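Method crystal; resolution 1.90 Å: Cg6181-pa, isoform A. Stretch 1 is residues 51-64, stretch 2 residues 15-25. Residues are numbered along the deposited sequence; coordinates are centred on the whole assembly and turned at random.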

ATOM      1  N   ARG A  51     -12.791   7.541   1.851  1.00 26.27           N
ATOM      2  CA  ARG A  51     -11.585   6.744   2.129  1.00 24.92           C
ATOM      3  C   ARG A  51     -11.440   5.613   1.110  1.00 24.51           C
ATOM      4  O   ARG A  51     -12.370   5.287   0.394  1.00 24.21           O
ATOM      5  CB  ARG A  51     -11.645   6.174   3.525  1.00 25.01           C
ATOM      6  N   LEU A  52     -10.260   5.003   1.097  1.00 23.48           N
ATOM      7  CA  LEU A  52      -9.965   3.843   0.239  1.00 22.90           C
ATOM      8  C   LEU A  52     -10.682   2.570   0.700  1.00 22.25           C
ATOM      9  O   LEU A  52     -10.687   2.226   1.872  1.00 21.15           O
ATOM     10  CB  LEU A  52      -8.459   3.611   0.181  1.00 22.59           C
ATOM     11  CG  LEU A  52      -7.681   4.777  -0.423  1.00 23.77           C
ATOM     12  CD1 LEU A  52      -6.183   4.431  -0.427  1.00 26.68           C
ATOM     13  CD2 LEU A  52      -8.153   5.085  -1.845  1.00 24.21           C
ATOM     14  N   GLU A  53     -11.327   1.909  -0.258  1.00 21.27           N
ATOM     15  CA  GLU A  53     -11.936   0.609  -0.077  1.00 20.66           C
ATOM     16  C   GLU A  53     -10.958  -0.332   0.576  1.00 19.21           C
ATOM     17  O   GLU A  53      -9.770  -0.243   0.303  1.00 19.27           O
ATOM     18  CB  GLU A  53     -12.226   0.033  -1.466  1.00 21.27           C
ATOM     19  CG  GLU A  53     -13.452   0.550  -2.049  1.00 23.19           C
ATOM     20  CD  GLU A  53     -13.567   0.213  -3.483  1.00 22.10           C
ATOM     21  OE1 GLU A  53     -12.678  -0.482  -4.030  1.00 21.57           O
ATOM     22  OE2 GLU A  53     -14.541   0.663  -4.077  1.00 28.89           O
ATOM     23  N   GLN A  54     -11.449  -1.276   1.372  1.00 18.67           N
ATOM     24  CA  GLN A  54     -10.588  -2.329   1.919  1.00 17.27           C
ATOM     25  C   GLN A  54      -9.846  -3.128   0.842  1.00 17.20           C
ATOM     26  O   GLN A  54      -8.670  -3.463   1.030  1.00 15.39           O
ATOM     27  CB  GLN A  54     -11.375  -3.302   2.782  1.00 17.02           C
ATOM     28  CG  GLN A  54     -11.933  -2.679   4.076  1.00 16.53           C
ATOM     29  CD  GLN A  54     -10.885  -2.512   5.099  1.00 19.52           C
ATOM     30  OE1 GLN A  54     -10.325  -3.507   5.600  1.00 17.69           O
ATOM     31  NE2 GLN A  54     -10.611  -1.246   5.466  1.00 16.76           N
ATOM     32  N   LYS A  55     -10.535  -3.451  -0.259  1.00 16.53           N
ATOM     33  CA  LYS A  55      -9.905  -4.206  -1.333  1.00 16.84           C
ATOM     34  C   LYS A  55      -8.728  -3.435  -1.961  1.00 15.85           C
ATOM     35  O   LYS A  55      -7.758  -4.036  -2.365  1.00 16.30           O
ATOM     36  CB  LYS A  55     -10.911  -4.745  -2.360  1.00 16.62           C
ATOM     37  CG  LYS A  55     -11.561  -3.756  -3.354  1.00 17.96           C
ATOM     38  CD  LYS A  55     -12.477  -4.477  -4.373  1.00 19.15           C
ATOM     39  CE  LYS A  55     -13.512  -3.481  -4.957  1.00 21.52           C
ATOM     40  NZ  LYS A  55     -14.811  -4.131  -5.135  1.00 29.48           N
ATOM     41  N   VAL A  56      -8.834  -2.113  -1.998  1.00 16.00           N
ATOM     42  CA  VAL A  56      -7.796  -1.231  -2.520  1.00 15.30           C
ATOM     43  C   VAL A  56      -6.640  -1.193  -1.529  1.00 14.18           C
ATOM     44  O   VAL A  56      -5.491  -1.273  -1.909  1.00 14.28           O
ATOM     45  CB  VAL A  56      -8.326   0.192  -2.782  1.00 14.46           C
ATOM     46  CG1 VAL A  56      -7.178   1.195  -2.889  1.00 13.64           C
ATOM     47  CG2 VAL A  56      -9.272   0.236  -4.047  1.00 13.29           C
ATOM     48  N   LEU A  57      -6.952  -1.096  -0.257  1.00 14.60           N
ATOM     49  CA  LEU A  57      -5.890  -1.077   0.757  1.00 14.93           C
ATOM     50  C   LEU A  57      -5.043  -2.338   0.699  1.00 14.93           C
ATOM     51  O   LEU A  57      -3.809  -2.237   0.729  1.00 15.95           O
ATOM     52  CB  LEU A  57      -6.483  -0.896   2.161  1.00 16.12           C
ATOM     53  CG  LEU A  57      -7.117   0.453   2.470  1.00 15.08           C
ATOM     54  CD1 LEU A  57      -7.898   0.384   3.729  1.00 19.19           C
ATOM     55  CD2 LEU A  57      -6.053   1.524   2.554  1.00 19.27           C
ATOM     56  N   LEU A  58      -5.683  -3.519   0.623  1.00 15.01           N
ATOM     57  CA  LEU A  58      -4.958  -4.827   0.633  1.00 14.89           C
ATOM     58  C   LEU A  58      -4.121  -5.045  -0.636  1.00 15.49           C
ATOM     59  O   LEU A  58      -3.040  -5.612  -0.602  1.00 14.81           O
ATOM     60  CB  LEU A  58      -5.906  -5.993   0.835  1.00 15.16           C
ATOM     61  CG  LEU A  58      -6.531  -6.131   2.243  1.00 15.57           C
ATOM     62  CD1 LEU A  58      -7.644  -7.190   2.359  1.00 14.59           C
ATOM     63  CD2 LEU A  58      -5.472  -6.314   3.353  1.00 14.47           C
ATOM     64  N   SER A  59      -4.640  -4.600  -1.766  1.00 14.95           N
ATOM     65  CA  SER A  59      -3.891  -4.597  -3.048  1.00 15.44           C
ATOM     66  C   SER A  59      -2.670  -3.647  -3.031  1.00 15.68           C
ATOM     67  O   SER A  59      -1.595  -4.003  -3.500  1.00 15.74           O
ATOM     68  CB  SER A  59      -4.848  -4.206  -4.183  1.00 15.12           C
ATOM     69  OG  SER A  59      -4.198  -4.135  -5.460  1.00 15.05           O
ATOM     70  N   LEU A  60      -2.856  -2.448  -2.515  1.00 16.67           N
ATOM     71  CA  LEU A  60      -1.787  -1.472  -2.361  1.00 17.24           C
ATOM     72  C   LEU A  60      -0.700  -2.064  -1.472  1.00 17.17           C
ATOM     73  O   LEU A  60       0.488  -2.036  -1.835  1.00 16.09           O
ATOM     74  CB  LEU A  60      -2.355  -0.166  -1.776  1.00 17.18           C
ATOM     75  CG  LEU A  60      -1.505   1.076  -1.607  1.00 18.94           C
ATOM     76  CD1 LEU A  60      -0.983   1.434  -3.025  1.00 20.29           C
ATOM     77  CD2 LEU A  60      -2.337   2.240  -0.994  1.00 20.17           C
ATOM     78  N   ILE A  61      -1.106  -2.683  -0.364  1.00 17.35           N
ATOM     79  CA  ILE A  61      -0.144  -3.351   0.532  1.00 17.73           C
ATOM     80  C   ILE A  61       0.648  -4.441  -0.232  1.00 18.38           C
ATOM     81  O   ILE A  61       1.897  -4.501  -0.131  1.00 17.84           O
ATOM     82  CB  ILE A  61      -0.822  -4.016   1.779  1.00 17.67           C
ATOM     83  CG1 ILE A  61      -1.203  -2.940   2.811  1.00 19.57           C
ATOM     84  CG2 ILE A  61       0.136  -5.020   2.441  1.00 17.59           C
ATOM     85  CD1 ILE A  61      -2.160  -3.450   3.906  1.00 17.42           C
ATOM     86  N   GLN A  62      -0.062  -5.235  -0.986  1.00 18.77           N
ATOM     87  CA  GLN A  62       0.510  -6.238  -1.797  1.00 18.88           C
ATOM     88  C   GLN A  62       1.534  -5.706  -2.820  1.00 18.83           C
ATOM     89  O   GLN A  62       2.656  -6.132  -2.876  1.00 18.93           O
ATOM     90  CB  GLN A  62      -0.611  -7.043  -2.410  1.00 19.99           C
ATOM     91  CG  GLN A  62      -0.199  -8.260  -3.099  1.00 24.57           C
ATOM     92  CD  GLN A  62       0.192  -8.039  -4.531  1.00 31.97           C
ATOM     93  OE1 GLN A  62      -0.560  -7.476  -5.297  1.00 32.79           O
ATOM     94  NE2 GLN A  62       1.345  -8.497  -4.902  1.00 39.55           N
ATOM     95  N   GLN A  63       1.127  -4.710  -3.557  1.00 17.86           N
ATOM     96  CA  GLN A  63       1.885  -4.186  -4.671  1.00 18.27           C
ATOM     97  C   GLN A  63       3.148  -3.414  -4.248  1.00 18.81           C
ATOM     98  O   GLN A  63       4.203  -3.579  -4.860  1.00 19.54           O
ATOM     99  CB  GLN A  63       1.001  -3.323  -5.570  1.00 17.91           C
ATOM    100  CG  GLN A  63      -0.071  -4.185  -6.266  1.00 15.85           C
ATOM    101  CD  GLN A  63      -0.566  -3.622  -7.549  1.00 15.86           C
ATOM    102  OE1 GLN A  63       0.045  -2.750  -8.148  1.00 15.15           O
ATOM    103  NE2 GLN A  63      -1.729  -4.103  -7.976  1.00 16.21           N
ATOM    104  N   ILE A  64       3.019  -2.597  -3.216  1.00 18.28           N
ATOM    105  CA  ILE A  64       4.132  -1.823  -2.685  1.00 18.41           C
ATOM    106  C   ILE A  64       5.206  -2.817  -2.157  1.00 18.04           C
ATOM    107  O   ILE A  64       6.411  -2.639  -2.414  1.00 18.10           O
ATOM    108  CB  ILE A  64       3.704  -0.842  -1.574  1.00 18.19           C
ATOM    109  CG1 ILE A  64       2.838   0.299  -2.137  1.00 17.01           C
ATOM    110  CG2 ILE A  64       4.984  -0.262  -0.873  1.00 17.13           C
ATOM    111  CD1 ILE A  64       2.198   1.191  -1.068  1.00 17.96           C
TER
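Stretch 2 15-25: QINKAFHQALL

Stretch 2 is helical from I16 onward, with Q15 at its N-cap position, and it runs in roughly the same direction as helix 54-64: the axes cross at 34° and approach to 10.3 Å. L52, just before the helix, pairs with N17, then V56 with F20 and L60 with L24, about one turn apart.

Where stretch 1 is still extended, its backbone has peptide groups to satisfy, and N17 (chi1 m) serves two of them. N17 OD1 accepts from E53 N at 2.7 Å, and N17 ND2 donates to R51 O at 3.1 Å; a carboxamide suits this place because it carries both a donor and an acceptor. One turn on, H21 NE2 donates to E53 OE1 at 2.9 Å, the carboxylate meeting the imidazole at its edge, where the N-H points.

Alongside these polar contacts, the branched side chains L52, V56, L60 and L24 pack with F20. L52 CD2 lies over one face of the F20 ring, 4.2 Å from its centroid, and V56 sits among N17, F20, H21 and L24, with V56 CG1 3.7 Å from F20 CB. L24 fills the hollow formed by V56, S59, L60 and Q63, with L24 CD1 3.6 Å from S59 OG; a leucine, branched at its end, can reach several neighbours.

Q63 closes the contact: Q63 NE2 donates to L24 O at 2.8 Å, and a water lies 2.9 Å from Q63 OE1 and 2.8 Å from A23 O.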

ATOM      1  N   GLN A  15     -13.017  10.926  -7.007  1.00 20.16           N
ATOM      2  CA  GLN A  15     -13.252   9.508  -7.273  1.00 20.86           C
ATOM      3  C   GLN A  15     -11.981   8.695  -6.970  1.00 20.16           C
ATOM      4  O   GLN A  15     -11.362   8.104  -7.855  1.00 18.49           O
ATOM      5  CB  GLN A  15     -13.736   9.324  -8.718  1.00 21.00           C
ATOM      6  CG  GLN A  15     -15.145   9.995  -8.950  1.00 22.48           C
ATOM      7  CD  GLN A  15     -15.648   9.940 -10.387  1.00 24.94           C
ATOM      8  OE1 GLN A  15     -14.901  10.168 -11.341  1.00 31.25           O
ATOM      9  NE2 GLN A  15     -16.948   9.684 -10.546  1.00 30.12           N
ATOM     10  N   ILE A  16     -11.592   8.688  -5.694  1.00 20.06           N
ATOM     11  CA  ILE A  16     -10.301   8.142  -5.281  1.00 19.96           C
ATOM     12  C   ILE A  16     -10.144   6.631  -5.494  1.00 19.85           C
ATOM     13  O   ILE A  16      -9.082   6.169  -5.947  1.00 18.10           O
ATOM     14  CB  ILE A  16      -9.991   8.529  -3.808  1.00 20.12           C
ATOM     15  CG1 ILE A  16      -8.557   8.151  -3.426  1.00 18.02           C
ATOM     16  CG2 ILE A  16     -11.005   7.903  -2.882  1.00 21.81           C
ATOM     17  CD1 ILE A  16      -8.072   8.820  -2.110  1.00 21.33           C
ATOM     18  N   ASN A  17     -11.173   5.845  -5.174  1.00 19.63           N
ATOM     19  CA  ASN A  17     -11.061   4.401  -5.381  1.00 19.41           C
ATOM     20  C   ASN A  17     -10.983   4.057  -6.858  1.00 18.61           C
ATOM     21  O   ASN A  17     -10.160   3.240  -7.225  1.00 19.13           O
ATOM     22  CB  ASN A  17     -12.200   3.640  -4.721  1.00 19.67           C
ATOM     23  CG  ASN A  17     -12.042   3.607  -3.248  1.00 18.30           C
ATOM     24  OD1 ASN A  17     -11.141   2.951  -2.734  1.00 15.53           O
ATOM     25  ND2 ASN A  17     -12.848   4.390  -2.550  1.00 16.17           N
ATOM     26  N   LYS A  18     -11.783   4.712  -7.693  1.00 17.95           N
ATOM     27  CA  LYS A  18     -11.670   4.492  -9.135  1.00 18.79           C
ATOM     28  C   LYS A  18     -10.260   4.809  -9.663  1.00 17.26           C
ATOM     29  O   LYS A  18      -9.792   4.123 -10.528  1.00 16.55           O
ATOM     30  CB  LYS A  18     -12.726   5.257  -9.956  1.00 18.79           C
ATOM     31  CG  LYS A  18     -14.182   4.842  -9.689  1.00 20.96           C
ATOM     32  CD  LYS A  18     -15.144   5.480 -10.655  1.00 21.86           C
ATOM     33  CE  LYS A  18     -16.621   5.282 -10.233  1.00 23.43           C
ATOM     34  NZ  LYS A  18     -17.552   5.530 -11.405  1.00 26.89           N
ATOM     35  N   ALA A  19      -9.628   5.866  -9.149  1.00 17.05           N
ATOM     36  CA  ALA A  19      -8.258   6.228  -9.516  1.00 16.11           C
ATOM     37  C   ALA A  19      -7.328   5.083  -9.114  1.00 15.66           C
ATOM     38  O   ALA A  19      -6.484   4.651  -9.907  1.00 15.30           O
ATOM     39  CB  ALA A  19      -7.840   7.505  -8.867  1.00 15.45           C
ATOM     40  N   PHE A  20      -7.536   4.538  -7.920  1.00 16.05           N
ATOM     41  CA  PHE A  20      -6.675   3.461  -7.439  1.00 16.00           C
ATOM     42  C   PHE A  20      -6.938   2.153  -8.149  1.00 16.41           C
ATOM     43  O   PHE A  20      -5.993   1.402  -8.356  1.00 16.86           O
ATOM     44  CB  PHE A  20      -6.750   3.303  -5.911  1.00 17.33           C
ATOM     45  CG  PHE A  20      -5.808   4.225  -5.166  1.00 15.71           C
ATOM     46  CD1 PHE A  20      -6.095   5.568  -5.072  1.00 17.02           C
ATOM     47  CD2 PHE A  20      -4.614   3.744  -4.598  1.00 22.19           C
ATOM     48  CE1 PHE A  20      -5.263   6.450  -4.397  1.00 17.93           C
ATOM     49  CE2 PHE A  20      -3.744   4.622  -3.897  1.00 17.39           C
ATOM     50  CZ  PHE A  20      -4.078   5.983  -3.816  1.00 20.44           C
ATOM     51  N   HIS A  21      -8.182   1.881  -8.534  1.00 16.16           N
ATOM     52  CA  HIS A  21      -8.487   0.694  -9.355  1.00 16.26           C
ATOM     53  C   HIS A  21      -7.645   0.735 -10.597  1.00 16.38           C
ATOM     54  O   HIS A  21      -7.019  -0.256 -10.934  1.00 15.28           O
ATOM     55  CB  HIS A  21      -9.981   0.602  -9.791  1.00 16.97           C
ATOM     56  CG  HIS A  21     -10.953   0.368  -8.673  1.00 16.50           C
ATOM     57  ND1 HIS A  21     -12.295   0.693  -8.777  1.00 17.38           N
ATOM     58  CD2 HIS A  21     -10.771  -0.055  -7.399  1.00 18.76           C
ATOM     59  CE1 HIS A  21     -12.904   0.429  -7.631  1.00 19.63           C
ATOM     60  NE2 HIS A  21     -12.004  -0.055  -6.782  1.00 18.43           N
ATOM     61  N   GLN A  22      -7.600   1.901 -11.253  1.00 16.38           N
ATOM     62  CA  GLN A  22      -6.873   2.050 -12.498  1.00 16.16           C
ATOM     63  C   GLN A  22      -5.404   1.866 -12.233  1.00 15.79           C
ATOM     64  O   GLN A  22      -4.751   1.079 -12.920  1.00 15.15           O
ATOM     65  CB  GLN A  22      -7.105   3.436 -13.123  1.00 15.94           C
ATOM     66  CG  GLN A  22      -6.316   3.709 -14.416  1.00 18.05           C
ATOM     67  CD  GLN A  22      -6.654   2.784 -15.591  1.00 18.20           C
ATOM     68  OE1 GLN A  22      -5.944   1.808 -15.841  1.00 21.51           O
ATOM     69  NE2 GLN A  22      -7.727   3.098 -16.323  1.00 18.03           N
ATOM     70  N   ALA A  23      -4.892   2.544 -11.204  1.00 15.28           N
ATOM     71  CA  ALA A  23      -3.474   2.429 -10.919  1.00 15.78           C
ATOM     72  C   ALA A  23      -3.076   0.952 -10.609  1.00 15.22           C
ATOM     73  O   ALA A  23      -2.061   0.436 -11.127  1.00 16.03           O
ATOM     74  CB  ALA A  23      -3.106   3.343  -9.793  1.00 13.17           C
ATOM     75  N   LEU A  24      -3.886   0.281  -9.791  1.00 15.26           N
ATOM     76  CA  LEU A  24      -3.603  -1.072  -9.289  1.00 14.94           C
ATOM     77  C   LEU A  24      -3.838  -2.224 -10.279  1.00 15.66           C
ATOM     78  O   LEU A  24      -3.197  -3.306 -10.183  1.00 14.39           O
ATOM     79  CB  LEU A  24      -4.366  -1.346  -7.992  1.00 15.44           C
ATOM     80  CG  LEU A  24      -3.961  -0.543  -6.760  1.00 13.70           C
ATOM     81  CD1 LEU A  24      -4.982  -0.624  -5.633  1.00 14.65           C
ATOM     82  CD2 LEU A  24      -2.554  -0.946  -6.300  1.00 11.67           C
ATOM     83  N   LEU A  25      -4.786  -2.029 -11.189  1.00 15.76           N
ATOM     84  CA  LEU A  25      -5.019  -2.995 -12.302  1.00 16.43           C
ATOM     85  C   LEU A  25      -4.016  -2.922 -13.443  1.00 15.88           C
ATOM     86  O   LEU A  25      -4.023  -3.770 -14.308  1.00 16.40           O
ATOM     87  CB  LEU A  25      -6.417  -2.804 -12.866  1.00 15.95           C
ATOM     88  CG  LEU A  25      -7.548  -3.236 -11.928  1.00 16.21           C
ATOM     89  CD1 LEU A  25      -8.898  -2.902 -12.509  1.00 19.53           C
ATOM     90  CD2 LEU A  25      -7.463  -4.715 -11.648  1.00 18.94           C
TER
HETATM   91  O   HOH W   1      -0.393  -1.746 -10.810  1.00 12.83           O